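Side-chain contacts in CEL44C (Paenibacillus polymyxa, PDB 2YIH), which probably cleaves the beta-1,4-glucan backbone of xyloglucan and related glucans, this chain being the family 44 glycoside hydrolase part of a longer multidomain protein: residues R43-N48 with G89-S94; E56-N61 with Y73-G78; E207-S212 with L263-L268; P231-F236 with S256-Y261. The protein carries 8 engineered substitutions. All coordinates share one frame; numbering follows the deposited sequence. Where two conformers were deposited one is given.

How the contacts relate
All four contacts belong to the barrel of eight parallel strands and the helices and loops around it. Contacts 1 and 2 are neighbours, with centres about 9 Å apart: the carbonyl OD1 of Asn58 probably accepts a hydrogen bond from Val91 N, at 3.0 Å. Contacts 3 and 4 share helix 258-273 and lie about 12 Å apart between centres; Val209 CG2 rests 3.8 Å from Tyr261 CE2. The two groups meet within the barrel, where Arg44 NH2 of contact 1 is 3.5 Å from Val232 CG1 of contact 4. Contacts 1 and 4 each contribute a residue to the glycan pocket, Asn48 and Tyr234, whereas contact 2 holds the calcium ligand Glu56.

Contact 1: R43-N48 with G89-S94. Engineered in segment 89-94: Val92 (natural residue Thr). With BGC (beta-D-glucopyranose), chain B; EDO (1,2-ethanediol), chain N; EDO (1,2-ethanediol), chain L.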
loop_
_atom_site.group_PDB
_atom_site.type_symbol
_atom_site.label_atom_id
_atom_site.label_comp_id
_atom_site.label_asym_id
_atom_site.label_seq_id
_atom_site.Cartn_x
_atom_site.Cartn_y
_atom_site.Cartn_z
ATOM N N ARG A 43 3.756 5.476 6.178
ATOM C CA ARG A 43 2.373 5.936 6.379
ATOM C C ARG A 43 1.929 6.725 5.163
ATOM O O ARG A 43 2.718 7.507 4.622
ATOM C CB ARG A 43 2.299 6.799 7.665
ATOM C CG ARG A 43 2.603 5.938 8.906
ATOM C CD ARG A 43 2.660 6.768 10.205
ATOM N NE ARG A 43 1.357 7.330 10.592
ATOM C CZ ARG A 43 1.096 8.631 10.654
ATOM N NH1 ARG A 43 1.977 9.519 10.194
ATOM N NH2 ARG A 43 -0.059 9.049 11.132
ATOM N N ARG A 44 0.664 6.569 4.749
ATOM C CA ARG A 44 0.137 7.273 3.576
ATOM C C ARG A 44 -1.045 8.117 4.016
ATOM O O ARG A 44 -1.906 7.641 4.751
ATOM C CB ARG A 44 -0.366 6.259 2.548
ATOM C CG ARG A 44 -1.173 6.878 1.372
ATOM C CD ARG A 44 -1.337 5.809 0.309
ATOM N NE ARG A 44 -2.077 6.294 -0.875
ATOM C CZ ARG A 44 -3.376 6.104 -1.085
ATOM N NH1 ARG A 44 -4.171 5.626 -0.114
ATOM N NH2 ARG A 44 -3.911 6.477 -2.263
ATOM N N LEU A 45 -1.110 9.340 3.485
ATOM C CA LEU A 45 -2.298 10.185 3.634
ATOM C C LEU A 45 -2.922 10.238 2.227
ATOM O O LEU A 45 -2.475 11.005 1.364
ATOM C CB LEU A 45 -1.904 11.583 4.136
ATOM C CG LEU A 45 -3.085 12.553 4.296
ATOM C CD1 LEU A 45 -4.061 12.052 5.352
ATOM C CD2 LEU A 45 -2.575 13.932 4.666
ATOM N N GLY A 46 -3.942 9.431 2.028
ATOM C CA GLY A 46 -4.514 9.269 0.682
ATOM C C GLY A 46 -5.883 8.672 0.732
ATOM O O GLY A 46 -6.525 8.704 1.763
ATOM N N GLY A 47 -6.384 8.244 -0.426
ATOM C CA GLY A 47 -7.764 7.807 -0.522
ATOM C C GLY A 47 -8.733 8.898 -0.939
ATOM O O GLY A 47 -8.333 10.013 -1.257
ATOM N N ASN A 48 -10.020 8.564 -0.943
ATOM C CA ASN A 48 -11.005 9.431 -1.636
ATOM C C ASN A 48 -11.033 10.850 -1.053
ATOM O O ASN A 48 -11.219 11.824 -1.789
ATOM C CB ASN A 48 -12.386 8.788 -1.543
ATOM C CG ASN A 48 -12.465 7.493 -2.322
ATOM O OD1 ASN A 48 -11.669 7.271 -3.207
ATOM N ND2 ASN A 48 -13.497 6.691 -2.070
ATOM N N GLY A 89 -2.616 23.868 6.369
ATOM C CA GLY A 89 -1.777 22.689 6.221
ATOM C C GLY A 89 -1.822 21.747 7.420
ATOM O O GLY A 89 -1.135 20.719 7.411
ATOM N N ALA A 90 -2.621 22.078 8.441
ATOM C CA ALA A 90 -2.531 21.353 9.735
ATOM C C ALA A 90 -2.844 19.848 9.638
ATOM O O ALA A 90 -2.258 19.043 10.354
ATOM C CB ALA A 90 -3.408 22.038 10.799
ATOM N N VAL A 91 -3.761 19.443 8.769
ATOM C CA VAL A 91 -3.998 17.990 8.631
ATOM C C VAL A 91 -2.700 17.287 8.180
ATOM O O VAL A 91 -2.322 16.213 8.707
ATOM C CB VAL A 91 -5.144 17.677 7.607
ATOM C CG1 VAL A 91 -5.121 16.201 7.158
ATOM C CG2 VAL A 91 -6.528 18.004 8.224
ATOM N N VAL A 92 -2.012 17.911 7.227
ATOM C CA VAL A 92 -0.821 17.294 6.655
ATOM C C VAL A 92 0.382 17.402 7.597
ATOM O O VAL A 92 1.154 16.442 7.755
ATOM C CB VAL A 92 -0.491 17.853 5.298
ATOM C CG1 VAL A 92 0.826 17.206 4.757
ATOM C CG2 VAL A 92 -1.655 17.555 4.345
ATOM N N THR A 93 0.563 18.563 8.211
ATOM C CA THR A 93 1.667 18.716 9.154
ATOM C C THR A 93 1.472 17.866 10.413
ATOM O O THR A 93 2.449 17.281 10.928
ATOM C CB THR A 93 1.950 20.207 9.535
ATOM O OG1 THR A 93 0.815 20.764 10.235
ATOM C CG2 THR A 93 2.275 21.010 8.274
ATOM N N SER A 94 0.240 17.766 10.917
ATOM C CA SER A 94 0.024 16.880 12.052
ATOM C C SER A 94 0.333 15.407 11.666
ATOM O O SER A 94 0.961 14.663 12.436
ATOM C CB SER A 94 -1.407 17.057 12.607
ATOM O OG SER A 94 -1.613 16.202 13.738
HETATM C C2 BGC B . -15.480 2.386 -5.249
HETATM C C3 BGC B . -14.441 3.457 -4.909
HETATM C C4 BGC B . -13.411 2.877 -3.940
HETATM C C5 BGC B . -12.885 1.516 -4.393
HETATM C C6 BGC B . -12.072 0.918 -3.247
HETATM C C1 BGC B . -14.766 1.150 -5.794
HETATM O O2 BGC B . -16.416 2.863 -6.226
HETATM O O3 BGC B . -15.065 4.595 -4.294
HETATM O O4 BGC B . -12.304 3.758 -3.682
HETATM O O5 BGC B . -13.974 0.646 -4.725
HETATM O O6 BGC B . -12.767 1.059 -2.000
HETATM C C1 EDO N . 0.315 21.017 13.220
HETATM O O1 EDO N . 1.526 20.407 12.752
HETATM C C2 EDO N . -0.345 20.233 14.354
HETATM O O2 EDO N . -1.750 20.541 14.302
HETATM C C1 EDO L . -7.503 10.096 4.523
HETATM O O1 EDO L . -8.103 10.093 3.220
HETATM C C2 EDO L . -8.561 9.581 5.491
HETATM O O2 EDO L . -8.798 8.202 5.212
#
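Leu45, on barrel strand 42-45, packs against Val91 and Val92 in the first turn of helix 90-102. That helix leads on to the parallel strand 105-110, so the pair belongs to a beta-alpha-beta crossover of the TIM barrel. Gly89 is the N-cap, at a positive phi that glycine adopts easily, and its O accepts a hydrogen bond from Thr93 N at 2.9 Å. Val91 presents CG1 to Leu45 CD2 at 4.2 Å, while helix 73-77 packs on the same valine. Val92, engineered in place of the natural threonine, comes nearer, with CG2 3.8 Å from Leu45 CD2, and also touches Phe162 and Leu166. Leu45 reaches this helix because its CG lies opposite the backbone N (chi1 179°), extending the branched tip off the strand. Thr93 OG1 instead shares a hydrogen bond of 2.6 Å with O1 of an ethanediol.

Beyond the strand, Gly47 has backbone angles at which a beta carbon would collide with the carbonyl oxygen of the residue before. It leads to Asn48, in the glycan pocket; its ND2 makes a weak hydrogen bond to glucose O3 at 3.4 Å and another bond to Asp65. Putting an alanine at Asn48 would probably deprive the glucose hydroxyl of this weak donor and the Asp65 carboxylate of an amide partner. Close to the leucine, a second ethanediol donates from O1 to Gly46 O at 2.6 Å.

Contact 2: E56-N61 with Y73-G78. With CA (calcium ion), chain C; EDO (1,2-ethanediol), chain H.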
loop_
_atom_site.group_PDB
_atom_site.type_symbol
_atom_site.label_atom_id
_atom_site.label_comp_id
_atom_site.label_asym_id
_atom_site.label_seq_id
_atom_site.Cartn_x
_atom_site.Cartn_y
_atom_site.Cartn_z
ATOM N N GLU A 56 -5.364 25.007 2.529
ATOM C CA GLU A 56 -5.477 26.320 3.158
ATOM C C GLU A 56 -6.403 26.305 4.349
ATOM O O GLU A 56 -6.133 26.999 5.350
ATOM C CB GLU A 56 -5.915 27.408 2.158
ATOM C CG GLU A 56 -5.021 27.488 0.905
ATOM C CD GLU A 56 -5.482 28.589 -0.025
ATOM O OE1 GLU A 56 -6.668 29.011 0.061
ATOM O OE2 GLU A 56 -4.664 29.049 -0.829
ATOM N N ASN A 57 -7.512 25.567 4.248
ATOM C CA ASN A 57 -8.500 25.542 5.335
ATOM C C ASN A 57 -8.752 24.152 5.914
ATOM O O ASN A 57 -9.569 24.010 6.802
ATOM C CB ASN A 57 -9.822 26.203 4.891
ATOM C CG ASN A 57 -10.510 25.476 3.730
ATOM O OD1 ASN A 57 -10.123 24.397 3.333
ATOM N ND2 ASN A 57 -11.574 26.077 3.203
ATOM N N ASN A 58 -8.088 23.135 5.341
ATOM C CA ASN A 58 -8.237 21.715 5.768
ATOM C C ASN A 58 -9.575 21.060 5.466
ATOM O O ASN A 58 -9.826 19.951 5.922
ATOM C CB ASN A 58 -7.854 21.492 7.237
ATOM C CG ASN A 58 -6.434 21.909 7.525
ATOM O OD1 ASN A 58 -5.476 21.272 7.051
ATOM N ND2 ASN A 58 -6.277 22.997 8.294
ATOM N N MET A 59 -10.422 21.735 4.690
ATOM C CA MET A 59 -11.702 21.169 4.281
ATOM C C MET A 59 -11.508 20.140 3.183
ATOM O O MET A 59 -10.518 20.168 2.423
ATOM C CB MET A 59 -12.684 22.282 3.832
ATOM C CG MET A 59 -13.006 23.303 4.965
ATOM S SD MET A 59 -13.768 22.473 6.408
ATOM C CE MET A 59 -12.394 22.377 7.537
ATOM N N SER A 60 -12.419 19.182 3.112
ATOM C CA SER A 60 -12.340 18.176 2.035
ATOM C C SER A 60 -13.758 17.710 1.752
ATOM O O SER A 60 -14.692 18.043 2.522
ATOM C CB SER A 60 -11.444 16.990 2.463
ATOM O OG SER A 60 -11.989 16.340 3.603
ATOM N N ASN A 61 -13.919 16.903 0.708
ATOM C CA ASN A 61 -15.226 16.396 0.307
ATOM C C ASN A 61 -15.245 14.869 0.201
ATOM O O ASN A 61 -14.344 14.239 -0.405
ATOM C CB ASN A 61 -15.662 17.044 -1.020
ATOM C CG ASN A 61 -17.136 16.832 -1.335
ATOM O OD1 ASN A 61 -17.541 15.731 -1.738
ATOM N ND2 ASN A 61 -17.963 17.879 -1.114
ATOM N N TYR A 73 -13.878 16.541 8.200
ATOM C CA TYR A 73 -13.592 15.143 8.559
ATOM C C TYR A 73 -12.088 14.898 8.750
ATOM O O TYR A 73 -11.678 14.187 9.668
ATOM C CB TYR A 73 -14.099 14.194 7.479
ATOM C CG TYR A 73 -13.637 12.757 7.692
ATOM C CD1 TYR A 73 -14.169 11.984 8.719
ATOM C CD2 TYR A 73 -12.616 12.208 6.921
ATOM C CE1 TYR A 73 -13.724 10.700 8.941
ATOM C CE2 TYR A 73 -12.208 10.912 7.113
ATOM C CZ TYR A 73 -12.739 10.176 8.134
ATOM O OH TYR A 73 -12.316 8.886 8.321
ATOM N N LEU A 74 -11.257 15.418 7.848
ATOM C CA LEU A 74 -9.832 15.023 7.916
ATOM C C LEU A 74 -9.171 15.602 9.176
ATOM O O LEU A 74 -8.179 15.047 9.712
ATOM C CB LEU A 74 -9.076 15.456 6.650
ATOM C CG LEU A 74 -9.349 14.614 5.399
ATOM C CD1 LEU A 74 -8.538 15.175 4.209
ATOM C CD2 LEU A 74 -9.003 13.119 5.682
ATOM N N CYS A 75 -9.697 16.734 9.645
ATOM C CA CYS A 75 -9.234 17.285 10.940
ATOM C C CYS A 75 -9.634 16.339 12.080
ATOM O O CYS A 75 -8.800 15.989 12.950
ATOM C CB CYS A 75 -9.851 18.653 11.214
ATOM S SG CYS A 75 -9.261 19.926 10.053
ATOM N N SER A 76 -10.904 15.939 12.073
ATOM C CA SER A 76 -11.408 14.942 13.028
ATOM C C SER A 76 -10.574 13.653 13.019
ATOM O O SER A 76 -10.124 13.162 14.074
ATOM C CB SER A 76 -12.870 14.618 12.728
ATOM O OG SER A 76 -13.674 15.777 12.824
ATOM N N ASN A 77 -10.402 13.095 11.830
ATOM C CA ASN A 77 -9.637 11.876 11.659
ATOM C C ASN A 77 -8.189 11.996 12.165
ATOM O O ASN A 77 -7.622 11.011 12.691
ATOM C CB ASN A 77 -9.668 11.433 10.177
ATOM C CG ASN A 77 -8.973 10.098 9.942
ATOM O OD1 ASN A 77 -9.381 9.079 10.488
ATOM N ND2 ASN A 77 -7.906 10.112 9.154
ATOM N N GLY A 78 -7.575 13.157 11.964
ATOM C CA GLY A 78 -6.211 13.378 12.401
ATOM C C GLY A 78 -6.097 13.764 13.863
ATOM O O GLY A 78 -4.988 13.974 14.358
HETATM CA CA CA C . -6.410 30.594 -1.728
HETATM C C1 EDO H . -3.662 8.649 7.703
HETATM O O1 EDO H . -3.084 8.496 9.006
HETATM C C2 EDO H . -5.037 9.274 7.911
HETATM O O2 EDO H . -5.940 8.210 8.184
HETATM O O HOH W 1 -11.624 17.799 6.023
HETATM O O HOH W 2 -4.416 31.569 -2.789
HETATM O O HOH W 3 -8.753 30.457 -1.288
#
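Asn58 turns the carbon part of its side chain, not its amide, to Cys75: CB lies 3.5 Å from SG. The contact sets the loop entering strand 60-61, at the edge of a small antiparallel sheet, against the short helix 73-77. A chi1 of -58° directs the amide elsewhere, with CG opposite the carbonyl carbon; OD1 is hydrogen-bonded to Tyr53 OH, and ND2 donates to the carbonyls of Cys85 and Lys87. Asparagine also suits this positive phi better than most residues. Ser60 lies against the branch of Leu74, its OG 3.6 Å from CG and its CB 3.8 Å from CD1; the hydroxyl also has Arg49 as a polar partner. The small serine leaves room for the leucine, which also packs on Val91 and Met50.

One water donates to Asn58 O and accepts from Ser60 OG and from Leu74 N, the last at 3.0 Å. Asn57 OD1 accepts a hydrogen bond from Met59 N, closing an Asx turn. Glu56 grips calcium through both carboxylate oxygens, OE1 at 2.4 Å, alongside Asp154 OD1, the backbone carbonyls of Asp151 and Tyr156 and two waters.

No direct hydrogen bond joins the two segments, so what joins them directly is close packing and the shared water, with the Cys75-Cys85 disulfide fixing the sulfur that Asn58 meets.

Contact 3: E207-S212 with L263-L268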
loop_
_atom_site.group_PDB
_atom_site.type_symbol
_atom_site.label_atom_id
_atom_site.label_comp_id
_atom_site.label_asym_id
_atom_site.label_seq_id
_atom_site.Cartn_x
_atom_site.Cartn_y
_atom_site.Cartn_z
ATOM N N GLU A 207 -5.766 13.017 -21.093
ATOM C CA GLU A 207 -6.031 13.975 -20.004
ATOM C C GLU A 207 -5.219 13.634 -18.746
ATOM O O GLU A 207 -4.635 14.512 -18.113
ATOM C CB GLU A 207 -7.524 13.991 -19.635
ATOM C CG GLU A 207 -7.804 14.916 -18.452
ATOM C CD GLU A 207 -9.217 14.777 -17.908
ATOM O OE1 GLU A 207 -10.004 13.973 -18.457
ATOM O OE2 GLU A 207 -9.532 15.462 -16.910
ATOM N N LEU A 208 -5.294 12.374 -18.343
ATOM C CA LEU A 208 -4.615 11.934 -17.118
ATOM C C LEU A 208 -3.108 12.180 -17.226
ATOM O O LEU A 208 -2.495 12.714 -16.299
ATOM C CB LEU A 208 -4.917 10.477 -16.836
ATOM C CG LEU A 208 -4.284 9.969 -15.532
ATOM C CD1 LEU A 208 -4.639 10.873 -14.337
ATOM C CD2 LEU A 208 -4.707 8.525 -15.298
ATOM N N VAL A 209 -2.516 11.799 -18.355
ATOM C CA VAL A 209 -1.080 12.053 -18.546
ATOM C C VAL A 209 -0.760 13.549 -18.493
ATOM O O VAL A 209 0.183 13.965 -17.830
ATOM C CB VAL A 209 -0.554 11.425 -19.854
ATOM C CG1 VAL A 209 0.869 11.979 -20.200
ATOM C CG2 VAL A 209 -0.530 9.912 -19.717
ATOM N N ASP A 210 -1.540 14.364 -19.193
ATOM C CA ASP A 210 -1.312 15.805 -19.181
ATOM C C ASP A 210 -1.420 16.418 -17.775
ATOM O O ASP A 210 -0.587 17.229 -17.383
ATOM C CB ASP A 210 -2.269 16.524 -20.152
ATOM C CG ASP A 210 -1.943 16.250 -21.628
ATOM O OD1 ASP A 210 -0.831 15.770 -21.954
ATOM O OD2 ASP A 210 -2.836 16.514 -22.458
ATOM N N ARG A 211 -2.461 16.028 -17.020
ATOM C CA ARG A 211 -2.625 16.547 -15.658
ATOM C C ARG A 211 -1.447 16.126 -14.787
ATOM O O ARG A 211 -0.962 16.908 -13.973
ATOM C CB ARG A 211 -3.921 16.003 -15.050
ATOM C CG ARG A 211 -5.161 16.727 -15.559
ATOM C CD ARG A 211 -6.410 16.177 -14.880
ATOM N NE ARG A 211 -7.630 16.789 -15.424
ATOM C CZ ARG A 211 -8.099 17.975 -15.038
ATOM N NH1 ARG A 211 -7.448 18.687 -14.121
ATOM N NH2 ARG A 211 -9.189 18.487 -15.613
ATOM N N SER A 212 -0.988 14.902 -15.000
ATOM C CA SER A 212 0.110 14.316 -14.229
ATOM C C SER A 212 1.435 15.013 -14.500
ATOM O O SER A 212 2.212 15.303 -13.583
ATOM C CB SER A 212 0.241 12.822 -14.602
ATOM O OG SER A 212 -0.916 12.100 -14.162
ATOM N N LEU A 263 3.085 4.399 -18.528
ATOM C CA LEU A 263 4.523 4.306 -18.288
ATOM C C LEU A 263 5.311 4.916 -19.438
ATOM O O LEU A 263 6.201 5.747 -19.228
ATOM C CB LEU A 263 4.941 2.856 -18.045
ATOM C CG LEU A 263 4.529 2.289 -16.691
ATOM C CD1 LEU A 263 4.447 0.776 -16.753
ATOM C CD2 LEU A 263 5.495 2.745 -15.604
ATOM N N ASP A 264 4.924 4.567 -20.665
ATOM C CA ASP A 264 5.638 5.063 -21.837
ATOM C C ASP A 264 5.440 6.565 -21.991
ATOM O O ASP A 264 6.381 7.304 -22.301
ATOM C CB ASP A 264 5.142 4.303 -23.087
ATOM C CG ASP A 264 6.007 4.550 -24.313
ATOM O OD1 ASP A 264 7.227 4.692 -24.174
ATOM O OD2 ASP A 264 5.448 4.513 -25.435
ATOM N N GLN A 265 4.212 7.042 -21.762
ATOM C CA GLN A 265 3.934 8.479 -21.925
ATOM C C GLN A 265 4.609 9.309 -20.844
ATOM O O GLN A 265 5.106 10.403 -21.133
ATOM C CB GLN A 265 2.411 8.763 -21.947
ATOM C CG GLN A 265 1.698 8.184 -23.203
ATOM C CD GLN A 265 2.242 8.752 -24.518
ATOM O OE1 GLN A 265 2.645 8.004 -25.434
ATOM N NE2 GLN A 265 2.369 10.057 -24.564
ATOM N N MET A 266 4.687 8.784 -19.622
ATOM C CA MET A 266 5.411 9.484 -18.549
ATOM C C MET A 266 6.923 9.491 -18.826
ATOM O O MET A 266 7.595 10.506 -18.600
ATOM C CB MET A 266 5.073 8.921 -17.150
ATOM C CG MET A 266 3.590 9.152 -16.736
ATOM S SD MET A 266 3.176 10.910 -16.667
ATOM C CE MET A 266 3.994 11.396 -15.128
ATOM N N ARG A 267 7.414 8.396 -19.385
ATOM C CA ARG A 267 8.827 8.324 -19.807
ATOM C C ARG A 267 9.130 9.355 -20.888
ATOM O O ARG A 267 10.091 10.126 -20.774
ATOM C CB ARG A 267 9.170 6.918 -20.267
ATOM C CG ARG A 267 10.652 6.756 -20.454
ATOM C CD ARG A 267 10.922 5.896 -21.572
ATOM N NE ARG A 267 12.370 5.714 -21.711
ATOM C CZ ARG A 267 12.903 4.595 -22.166
ATOM N NH1 ARG A 267 12.111 3.612 -22.518
ATOM N NH2 ARG A 267 14.229 4.455 -22.247
ATOM N N LEU A 268 8.260 9.423 -21.903
ATOM C CA LEU A 268 8.379 10.423 -22.982
ATOM C C LEU A 268 8.314 11.855 -22.468
ATOM O O LEU A 268 9.147 12.705 -22.823
ATOM C CB LEU A 268 7.276 10.223 -24.029
ATOM C CG LEU A 268 7.365 9.067 -25.005
ATOM C CD1 LEU A 268 6.006 8.766 -25.640
ATOM C CD2 LEU A 268 8.370 9.430 -26.087
#
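Val209 and Met266 mark the nearest approach of the two backbones, their CA atoms 7.0 Å apart. The helical segments 207-212 and 263-268 run roughly the same way, at a crossing angle of -37° with axes 10.4 Å apart, as expected of helices following successive strands of a TIM barrel. Val209 straddles Gln265, CG2 at 3.9 Å and CG1 at 4.0 Å from the glutamine CB, the two side chains crossing at about a right angle. A beta-branched residue suits this place because two methyls reach the neighbouring helix at once.

Met266 bends at chi2 and again at chi3 (-75°), swinging its CE to 4.0 Å from Ser212 CB. A flexible, unbranched side chain can follow that curve. Ser212 can lie in this apolar seam because its OG donates to Leu208 O at 2.7 Å; its own backbone N reaches the same oxygen from the opposite face. On the same helix Arg211 NE forms a salt bridge with Glu207 OE2, at 2.8 Å and nearly in the guanidinium plane, and OE2 also accepts from His199.

Between these two segments the contact is made by carbon and sulfur, while the Ser212 hydroxyl and the Arg211-Glu207 pair find their polar partners within segment 207-212.

Contact 4: P231-F236 with S256-Y261; sequences PVLYGF and SWFVDY
Phe258 has CG opposite its backbone N (chi1 172°), a setting that brings its ring to the branched tip of Leu233, between barrel strand 227-233 and helix 258-273. The phenylalanine offers its edge: Leu233 CD1 lies 4.1 Å from CD2, and Pro231 CG 4.2 Å from CE2, both near the ring plane. Pro231, preceded by a cis peptide, gives the ring a compact, rigid neighbour.

Trp257 is held differently, its CG lodged between backbone N and carbonyl carbon (chi1 57°). The indole thereby comes to Phe236, CZ3 to CE1 at 3.9 Å, the two side chains crossing at about a right angle. Val259 CB sits 3.4 Å above the indole plane, toward the rim, and Asp260 OD2 lies at its edge. The indole NE1 has a weak bond to Asp260 OD1, at 3.3 Å, and a further hydrogen bond to Ser344 OG.

Phe236 also meets the ring of Phe331, a residue of the glycan pocket, and Tyr234, two residues earlier, touches bound glucose. The contact is wholly apolar, and its one buried indole N-H is satisfied by Ser344, so aliphatic and aromatic packing ties the helix start to the chain that leads into the pocket.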
loop_
_atom_site.group_PDB
_atom_site.type_symbol
_atom_site.label_atom_id
_atom_site.label_comp_id
_atom_site.label_asym_id
_atom_site.label_seq_id
_atom_site.Cartn_x
_atom_site.Cartn_y
_atom_site.Cartn_z
ATOM N N PRO A 231 -0.275 6.115 -11.279
ATOM C CA PRO A 231 -1.456 6.951 -11.304
ATOM C C PRO A 231 -2.456 6.632 -10.200
ATOM O O PRO A 231 -3.553 7.210 -10.205
ATOM C CB PRO A 231 -2.089 6.652 -12.700
ATOM C CG PRO A 231 -1.312 5.382 -13.268
ATOM C CD PRO A 231 -0.456 4.897 -12.072
ATOM N N VAL A 232 -2.063 5.803 -9.217
ATOM C CA VAL A 232 -2.921 5.504 -8.043
ATOM C C VAL A 232 -4.222 4.793 -8.505
ATOM O O VAL A 232 -5.357 5.193 -8.155
ATOM C CB VAL A 232 -3.231 6.799 -7.187
ATOM C CG1 VAL A 232 -3.605 6.413 -5.762
ATOM C CG2 VAL A 232 -1.980 7.745 -7.140
ATOM N N LEU A 233 -4.065 3.793 -9.359
ATOM C CA LEU A 233 -5.221 3.169 -10.018
ATOM C C LEU A 233 -6.026 2.293 -9.066
ATOM O O LEU A 233 -5.452 1.509 -8.282
ATOM C CB LEU A 233 -4.748 2.313 -11.197
ATOM C CG LEU A 233 -3.996 3.087 -12.281
ATOM C CD1 LEU A 233 -3.576 2.153 -13.430
ATOM C CD2 LEU A 233 -4.846 4.238 -12.870
ATOM N N TYR A 234 -7.361 2.362 -9.162
ATOM C CA TYR A 234 -8.209 1.690 -8.166
ATOM C C TYR A 234 -8.157 0.168 -8.220
ATOM O O TYR A 234 -8.416 -0.505 -7.204
ATOM C CB TYR A 234 -9.674 2.163 -8.278
ATOM C CG TYR A 234 -10.506 1.370 -9.261
ATOM C CD1 TYR A 234 -11.186 0.197 -8.871
ATOM C CD2 TYR A 234 -10.630 1.794 -10.581
ATOM C CE1 TYR A 234 -11.980 -0.537 -9.816
ATOM C CE2 TYR A 234 -11.411 1.074 -11.517
ATOM C CZ TYR A 234 -12.081 -0.081 -11.113
ATOM O OH TYR A 234 -12.832 -0.797 -12.028
ATOM N N GLY A 235 -7.905 -0.399 -9.403
ATOM C CA GLY A 235 -8.085 -1.840 -9.582
ATOM C C GLY A 235 -7.984 -2.211 -11.050
ATOM O O GLY A 235 -7.726 -1.367 -11.901
ATOM N N PHE A 236 -8.188 -3.493 -11.346
ATOM C CA PHE A 236 -7.828 -4.026 -12.634
ATOM C C PHE A 236 -8.523 -3.331 -13.817
ATOM O O PHE A 236 -7.912 -3.131 -14.864
ATOM C CB PHE A 236 -8.076 -5.537 -12.673
ATOM C CG PHE A 236 -7.564 -6.164 -13.932
ATOM C CD1 PHE A 236 -6.214 -6.464 -14.057
ATOM C CD2 PHE A 236 -8.373 -6.229 -15.049
ATOM C CE1 PHE A 236 -5.706 -6.959 -15.279
ATOM C CE2 PHE A 236 -7.869 -6.689 -16.255
ATOM C CZ PHE A 236 -6.545 -7.015 -16.374
ATOM N N SER A 256 -0.522 -3.240 -24.530
ATOM C CA SER A 256 -1.306 -4.354 -24.003
ATOM C C SER A 256 -2.401 -3.881 -23.055
ATOM O O SER A 256 -3.375 -4.598 -22.824
ATOM C CB SER A 256 -0.416 -5.356 -23.256
ATOM O OG SER A 256 0.548 -5.908 -24.152
ATOM N N TRP A 257 -2.123 -2.771 -22.373
ATOM C CA TRP A 257 -3.042 -2.209 -21.386
ATOM C C TRP A 257 -2.624 -0.807 -21.030
ATOM O O TRP A 257 -1.528 -0.369 -21.417
ATOM C CB TRP A 257 -3.163 -3.086 -20.116
ATOM C CG TRP A 257 -1.866 -3.416 -19.338
ATOM C CD1 TRP A 257 -0.567 -3.312 -19.769
ATOM C CD2 TRP A 257 -1.814 -4.029 -18.043
ATOM N NE1 TRP A 257 0.287 -3.794 -18.797
ATOM C CE2 TRP A 257 -0.456 -4.255 -17.737
ATOM C CE3 TRP A 257 -2.796 -4.418 -17.117
ATOM C CZ2 TRP A 257 -0.043 -4.840 -16.528
ATOM C CZ3 TRP A 257 -2.396 -5.024 -15.917
ATOM C CH2 TRP A 257 -1.030 -5.227 -15.637
ATOM N N PHE A 258 -3.509 -0.092 -20.320
ATOM C CA PHE A 258 -3.257 1.320 -19.966
ATOM C C PHE A 258 -1.958 1.488 -19.148
ATOM O O PHE A 258 -1.267 2.504 -19.263
ATOM C CB PHE A 258 -4.487 1.914 -19.217
ATOM C CG PHE A 258 -4.239 3.280 -18.663
ATOM C CD1 PHE A 258 -4.226 4.386 -19.495
ATOM C CD2 PHE A 258 -3.828 3.434 -17.330
ATOM C CE1 PHE A 258 -3.846 5.672 -18.987
ATOM C CE2 PHE A 258 -3.452 4.678 -16.812
ATOM C CZ PHE A 258 -3.437 5.816 -17.641
ATOM N N VAL A 259 -1.647 0.492 -18.313
ATOM C CA VAL A 259 -0.409 0.498 -17.515
ATOM C C VAL A 259 0.770 0.872 -18.436
ATOM O O VAL A 259 1.558 1.755 -18.109
ATOM C CB VAL A 259 -0.160 -0.901 -16.873
ATOM C CG1 VAL A 259 1.309 -1.049 -16.329
ATOM C CG2 VAL A 259 -1.206 -1.180 -15.768
ATOM N N ASP A 260 0.852 0.219 -19.600
ATOM C CA ASP A 260 1.954 0.458 -20.547
ATOM C C ASP A 260 1.905 1.838 -21.178
ATOM O O ASP A 260 2.943 2.510 -21.285
ATOM C CB ASP A 260 1.927 -0.598 -21.667
ATOM C CG ASP A 260 2.286 -1.984 -21.159
ATOM O OD1 ASP A 260 2.879 -2.098 -20.064
ATOM O OD2 ASP A 260 1.927 -2.971 -21.827
ATOM N N TYR A 261 0.698 2.273 -21.562
ATOM C CA TYR A 261 0.530 3.609 -22.147
ATOM C C TYR A 261 1.032 4.679 -21.170
ATOM O O TYR A 261 1.750 5.607 -21.546
ATOM C CB TYR A 261 -0.950 3.859 -22.529
ATOM C CG TYR A 261 -1.274 5.306 -22.886
ATOM C CD1 TYR A 261 -1.143 5.766 -24.198
ATOM C CD2 TYR A 261 -1.760 6.208 -21.923
ATOM C CE1 TYR A 261 -1.442 7.104 -24.518
ATOM C CE2 TYR A 261 -2.063 7.536 -22.241
ATOM C CZ TYR A 261 -1.900 7.974 -23.539
ATOM O OH TYR A 261 -2.179 9.267 -23.864
#